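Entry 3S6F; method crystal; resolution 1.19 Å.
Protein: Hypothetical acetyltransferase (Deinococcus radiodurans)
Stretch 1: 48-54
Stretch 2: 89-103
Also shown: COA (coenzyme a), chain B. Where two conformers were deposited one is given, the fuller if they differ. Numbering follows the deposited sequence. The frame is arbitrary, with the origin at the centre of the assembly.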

# COMPACT_ATOMS: atom_id res chain seq x y z
N ALA A 48 -8.19 -2.71 -4.21
CA ALA A 48 -8.67 -1.62 -5.07
C ALA A 48 -8.85 -2.11 -6.49
O ALA A 48 -9.90 -1.89 -7.12
CB ALA A 48 -7.74 -0.42 -5.03
N VAL A 49 -7.82 -2.74 -7.04
CA VAL A 49 -7.82 -3.31 -8.38
C VAL A 49 -6.98 -4.57 -8.35
O VAL A 49 -6.13 -4.76 -7.46
CB VAL A 49 -7.30 -2.32 -9.47
CG1 VAL A 49 -8.18 -1.07 -9.59
CG2 VAL A 49 -5.83 -1.99 -9.24
N PHE A 50 -7.16 -5.40 -9.34
CA PHE A 50 -6.35 -6.61 -9.51
C PHE A 50 -6.41 -7.05 -10.96
O PHE A 50 -7.29 -6.61 -11.71
CB PHE A 50 -6.80 -7.75 -8.56
CG PHE A 50 -8.20 -8.18 -8.80
CD1 PHE A 50 -8.52 -9.13 -9.76
CD2 PHE A 50 -9.25 -7.62 -8.07
CE1 PHE A 50 -9.82 -9.52 -9.98
CE2 PHE A 50 -10.55 -8.02 -8.30
CZ PHE A 50 -10.83 -8.97 -9.26
N VAL A 51 -5.47 -7.93 -11.33
CA VAL A 51 -5.47 -8.54 -12.66
C VAL A 51 -5.24 -10.04 -12.49
O VAL A 51 -4.36 -10.43 -11.74
CB VAL A 51 -4.42 -7.95 -13.62
CG1 VAL A 51 -4.61 -8.48 -15.05
CG2 VAL A 51 -4.46 -6.41 -13.62
N LEU A 52 -6.05 -10.84 -13.16
CA LEU A 52 -5.93 -12.29 -13.23
C LEU A 52 -5.56 -12.73 -14.63
O LEU A 52 -6.10 -12.21 -15.60
CB LEU A 52 -7.28 -12.96 -12.87
CG LEU A 52 -7.98 -12.47 -11.61
CD1 LEU A 52 -9.28 -13.22 -11.37
CD2 LEU A 52 -7.06 -12.60 -10.38
N ALA A 53 -4.71 -13.75 -14.70
CA ALA A 53 -4.35 -14.45 -15.93
C ALA A 53 -4.91 -15.85 -15.83
O ALA A 53 -4.65 -16.54 -14.85
CB ALA A 53 -2.84 -14.49 -16.09
N ARG A 54 -5.72 -16.24 -16.82
CA ARG A 54 -6.48 -17.50 -16.78
C ARG A 54 -6.21 -18.32 -18.04
O ARG A 54 -6.15 -17.79 -19.14
CB ARG A 54 -7.98 -17.22 -16.69
CG ARG A 54 -8.34 -16.36 -15.48
CD ARG A 54 -9.84 -16.11 -15.37
NE ARG A 54 -10.57 -17.28 -14.95
CZ ARG A 54 -11.89 -17.37 -14.90
NH1 ARG A 54 -12.65 -16.41 -15.36
NH2 ARG A 54 -12.43 -18.46 -14.41
N GLY A 89 7.12 -14.04 -19.64
CA GLY A 89 6.73 -12.64 -19.62
C GLY A 89 5.42 -12.33 -18.92
O GLY A 89 5.00 -11.17 -18.86
N LEU A 90 4.79 -13.34 -18.32
CA LEU A 90 3.48 -13.13 -17.70
C LEU A 90 3.54 -12.21 -16.47
O LEU A 90 2.64 -11.38 -16.26
CB LEU A 90 2.81 -14.45 -17.43
CG LEU A 90 1.38 -14.39 -16.90
CD1 LEU A 90 0.48 -13.63 -17.84
CD2 LEU A 90 0.88 -15.76 -16.60
N GLY A 91 4.55 -12.38 -15.63
CA GLY A 91 4.66 -11.52 -14.47
C GLY A 91 4.80 -10.06 -14.85
O GLY A 91 4.18 -9.18 -14.25
N SER A 92 5.65 -9.79 -15.85
CA SER A 92 5.82 -8.43 -16.34
C SER A 92 4.52 -7.88 -16.93
O SER A 92 4.18 -6.71 -16.71
CB SER A 92 6.92 -8.39 -17.38
OG SER A 92 8.19 -8.71 -16.79
N GLU A 93 3.81 -8.72 -17.66
CA GLU A 93 2.54 -8.32 -18.25
C GLU A 93 1.50 -7.99 -17.18
O GLU A 93 0.76 -7.01 -17.32
CB GLU A 93 2.05 -9.40 -19.21
CG GLU A 93 0.77 -9.04 -19.94
CD GLU A 93 0.87 -7.92 -20.93
OE1 GLU A 93 2.00 -7.62 -21.37
OE2 GLU A 93 -0.17 -7.34 -21.27
N LEU A 94 1.42 -8.82 -16.14
CA LEU A 94 0.52 -8.54 -15.03
C LEU A 94 0.84 -7.20 -14.40
O LEU A 94 -0.06 -6.43 -14.05
CB LEU A 94 0.60 -9.67 -14.01
CG LEU A 94 -0.14 -10.95 -14.42
CD1 LEU A 94 0.28 -12.11 -13.50
CD2 LEU A 94 -1.65 -10.76 -14.42
N MSE A 95 2.13 -6.93 -14.19
CA MSE A 95 2.53 -5.64 -13.63
C MSE A 95 2.12 -4.46 -14.53
O MSE A 95 1.56 -3.46 -14.06
CB MSE A 95 4.03 -5.61 -13.36
CG MSE A 95 4.48 -6.37 -12.15
SE MSE A 95 3.83 -5.63 -10.48
CE MSE A 95 4.79 -3.91 -10.60
N ARG A 96 2.38 -4.58 -15.83
CA ARG A 96 1.96 -3.50 -16.71
C ARG A 96 0.43 -3.30 -16.64
O ARG A 96 -0.06 -2.17 -16.60
CB ARG A 96 2.39 -3.79 -18.16
CG ARG A 96 3.88 -3.64 -18.44
CD ARG A 96 4.20 -3.73 -19.92
NE ARG A 96 4.04 -5.07 -20.41
CZ ARG A 96 5.00 -6.00 -20.38
NH1 ARG A 96 6.24 -5.72 -19.93
NH2 ARG A 96 4.69 -7.20 -20.83
N ARG A 97 -0.31 -4.41 -16.64
CA ARG A 97 -1.77 -4.31 -16.60
C ARG A 97 -2.28 -3.72 -15.30
O ARG A 97 -3.23 -2.95 -15.32
CB ARG A 97 -2.39 -5.66 -16.90
CG ARG A 97 -2.27 -6.02 -18.39
CD ARG A 97 -2.70 -7.44 -18.65
NE ARG A 97 -2.66 -7.77 -20.07
CZ ARG A 97 -3.70 -7.69 -20.89
NH1 ARG A 97 -4.90 -7.31 -20.48
NH2 ARG A 97 -3.52 -8.07 -22.16
N VAL A 98 -1.68 -4.06 -14.15
CA VAL A 98 -2.18 -3.49 -12.90
C VAL A 98 -1.85 -2.00 -12.81
O VAL A 98 -2.64 -1.21 -12.29
CB VAL A 98 -1.71 -4.27 -11.66
CG1 VAL A 98 -0.28 -3.95 -11.22
CG2 VAL A 98 -2.70 -4.06 -10.51
N LEU A 99 -0.70 -1.60 -13.38
CA LEU A 99 -0.35 -0.19 -13.42
C LEU A 99 -1.36 0.58 -14.28
O LEU A 99 -1.78 1.68 -13.91
CB LEU A 99 1.10 0.02 -13.87
CG LEU A 99 2.16 -0.50 -12.90
CD1 LEU A 99 3.54 -0.51 -13.58
CD2 LEU A 99 2.17 0.30 -11.62
N THR A 100 -1.82 -0.01 -15.36
CA THR A 100 -2.87 0.59 -16.18
C THR A 100 -4.16 0.73 -15.37
O THR A 100 -4.83 1.79 -15.39
CB THR A 100 -3.10 -0.20 -17.45
OG1 THR A 100 -1.90 -0.14 -18.24
CG2 THR A 100 -4.32 0.32 -18.24
N GLU A 101 -4.54 -0.29 -14.61
CA GLU A 101 -5.76 -0.21 -13.79
C GLU A 101 -5.69 0.86 -12.72
O GLU A 101 -6.68 1.51 -12.39
CB GLU A 101 -6.11 -1.54 -13.16
CG GLU A 101 -6.47 -2.65 -14.11
CD GLU A 101 -7.58 -2.27 -15.05
OE1 GLU A 101 -8.66 -1.91 -14.53
OE2 GLU A 101 -7.40 -2.32 -16.26
N LEU A 102 -4.50 1.06 -12.16
CA LEU A 102 -4.29 2.04 -11.11
C LEU A 102 -4.36 3.47 -11.61
O LEU A 102 -4.72 4.37 -10.85
CB LEU A 102 -2.95 1.81 -10.41
CG LEU A 102 -2.92 0.63 -9.44
CD1 LEU A 102 -1.51 0.30 -9.05
CD2 LEU A 102 -3.82 0.91 -8.23
N GLY A 103 -3.96 3.69 -12.85
CA GLY A 103 -3.84 5.03 -13.40
C GLY A 103 -2.54 5.73 -12.97
O GLY A 103 -1.67 5.18 -12.32
N1A COA B . 15.52 -14.71 -8.63
C2A COA B . 16.18 -14.19 -9.72
N3A COA B . 15.50 -13.71 -10.82
C4A COA B . 14.14 -13.77 -10.81
C5A COA B . 13.46 -14.32 -9.73
C6A COA B . 14.15 -14.77 -8.61
N6A COA B . 13.53 -15.27 -7.53
N7A COA B . 12.13 -14.25 -10.02
C8A COA B . 12.00 -13.69 -11.24
N9A COA B . 13.23 -13.39 -11.75
C1B COA B . 13.53 -12.74 -13.02
C2B COA B . 14.35 -13.63 -13.95
O2B COA B . 15.16 -12.76 -14.67
C3B COA B . 13.33 -14.25 -14.90
O3B COA B . 13.88 -14.65 -16.15
P3B COA B . 14.29 -16.19 -16.40
O7A COA B . 15.33 -16.53 -15.36
O8A COA B . 13.06 -17.04 -16.23
O9A COA B . 14.83 -16.22 -17.81
C4B COA B . 12.36 -13.08 -15.01
O4B COA B . 12.34 -12.48 -13.73
C5B COA B . 10.96 -13.51 -15.41
O5B COA B . 10.23 -12.37 -15.82
P1A COA B . 8.75 -12.61 -16.42
O1A COA B . 8.29 -11.27 -16.87
O2A COA B . 8.71 -13.74 -17.41
O3A COA B . 7.95 -12.96 -15.08
P2A COA B . 7.41 -14.38 -14.57
O4A COA B . 8.50 -15.38 -14.62
O5A COA B . 6.15 -14.68 -15.30
O6A COA B . 7.04 -13.97 -13.08
CBP COA B . 7.60 -13.59 -10.79
CCP COA B . 7.99 -13.33 -12.24
CDP COA B . 6.18 -13.04 -10.55
CEP COA B . 8.59 -12.84 -9.87
CAP COA B . 7.68 -15.11 -10.58
OAP COA B . 9.02 -15.55 -10.56
C9P COA B . 7.02 -15.51 -9.28
O9P COA B . 5.71 -15.73 -9.23
N8P COA B . 7.76 -15.69 -8.20
C7P COA B . 7.17 -16.08 -6.92
C6P COA B . 6.46 -14.93 -6.19
C5P COA B . 7.30 -13.69 -6.19
O5P COA B . 8.49 -13.77 -5.87
N4P COA B . 6.67 -12.56 -6.54
C3P COA B . 7.26 -11.25 -6.36
C2P COA B . 6.57 -10.59 -5.16
S1P COA B . 7.01 -11.35 -3.56

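A helix laid across a β-strand usually holds to it through side chains alone, because each element spends its backbone hydrogen bonds elsewhere: the helix on itself, the strand on its neighbours in a sheet. This acetyltransferase offers a compact example. Strand 49-54 and helix 90-102 approach to 7.8 Å between axes and run roughly antiparallel, at 148°. No hydrogen bond crosses between them, and the 449 Å² they bury together is mainly apolar. The alternation of the strand sets the pattern: V49, V51 and A53 point toward the helix, whereas F50 and L52 point away.

The helix begins with a different task. G89, at the N-cap position, adopts a phi of 93°, where a side chain would jam against the preceding carbonyl oxygen. Its N donates to O2A of coenzyme A at 2.8 Å. Packing on the strand starts with the next residue: L90 points toward stretch 1 and sets its CD1 3.9 Å from A53 CB, an apolar contact between a leucine methyl and the single methyl of an alanine. G91 returns to the cofactor, its N reaching COA O5A at 2.8 Å. Here the absence of a side chain matters, since an ideal CB would lie 2.4 Å from COA O6A. S92 binds the cofactor twice, through N to O1A at 3.2 Å and OG to O1A at 2.6 Å. Amides in the first turn of a helix have no carbonyl partner within it, so they are free to hold pyrophosphate oxygens.

E93 lies out of reach of the strand and organises the helix surface instead: its OE1 accepts from R96 NH2 and its OE2 from R97 NE, both at 2.8 Å, forming two salt bridges. L94 leaves the helix sideways, but its end comes nearer the strand, and its CD2 lies 3.8 Å from V51 CG1 and 4.3 Å from A53 CB. Selenomethionine M95 points away.

R97 shows how a long polar residue can border an apolar contact. Its CA-to-CB bond points toward the strand, and its CB lies 4.0 Å from V51 CG2, yet the end of the chain leads away to its salt bridge with E93. V98 follows at the closest backbone register, its CA 6.0 Å from the CA of V51. V51 CG2 rests 3.7 Å from V98 N, against the helix backbone itself; this is a van der Waals contact, since a methyl carbon accepts no hydrogen bond, and the amide V98 N is spent on L94 O at 2.9 Å. V98 CG2 also meets V49 CG2 at 4.0 Å.

L99 points away, and the last turn closes over V49. E101 contributes its aliphatic portion, with CB 4.0 Å from V49 CG2, while L102 brings CD2 to 3.7 Å from the same methyl. G103 then leaves the helix with positive phi, a conformation that favours glycine. Thus the alternate residues of the strand meet successive turns of the helix, and the contact between them is made by van der Waals packing, without a hydrogen bond.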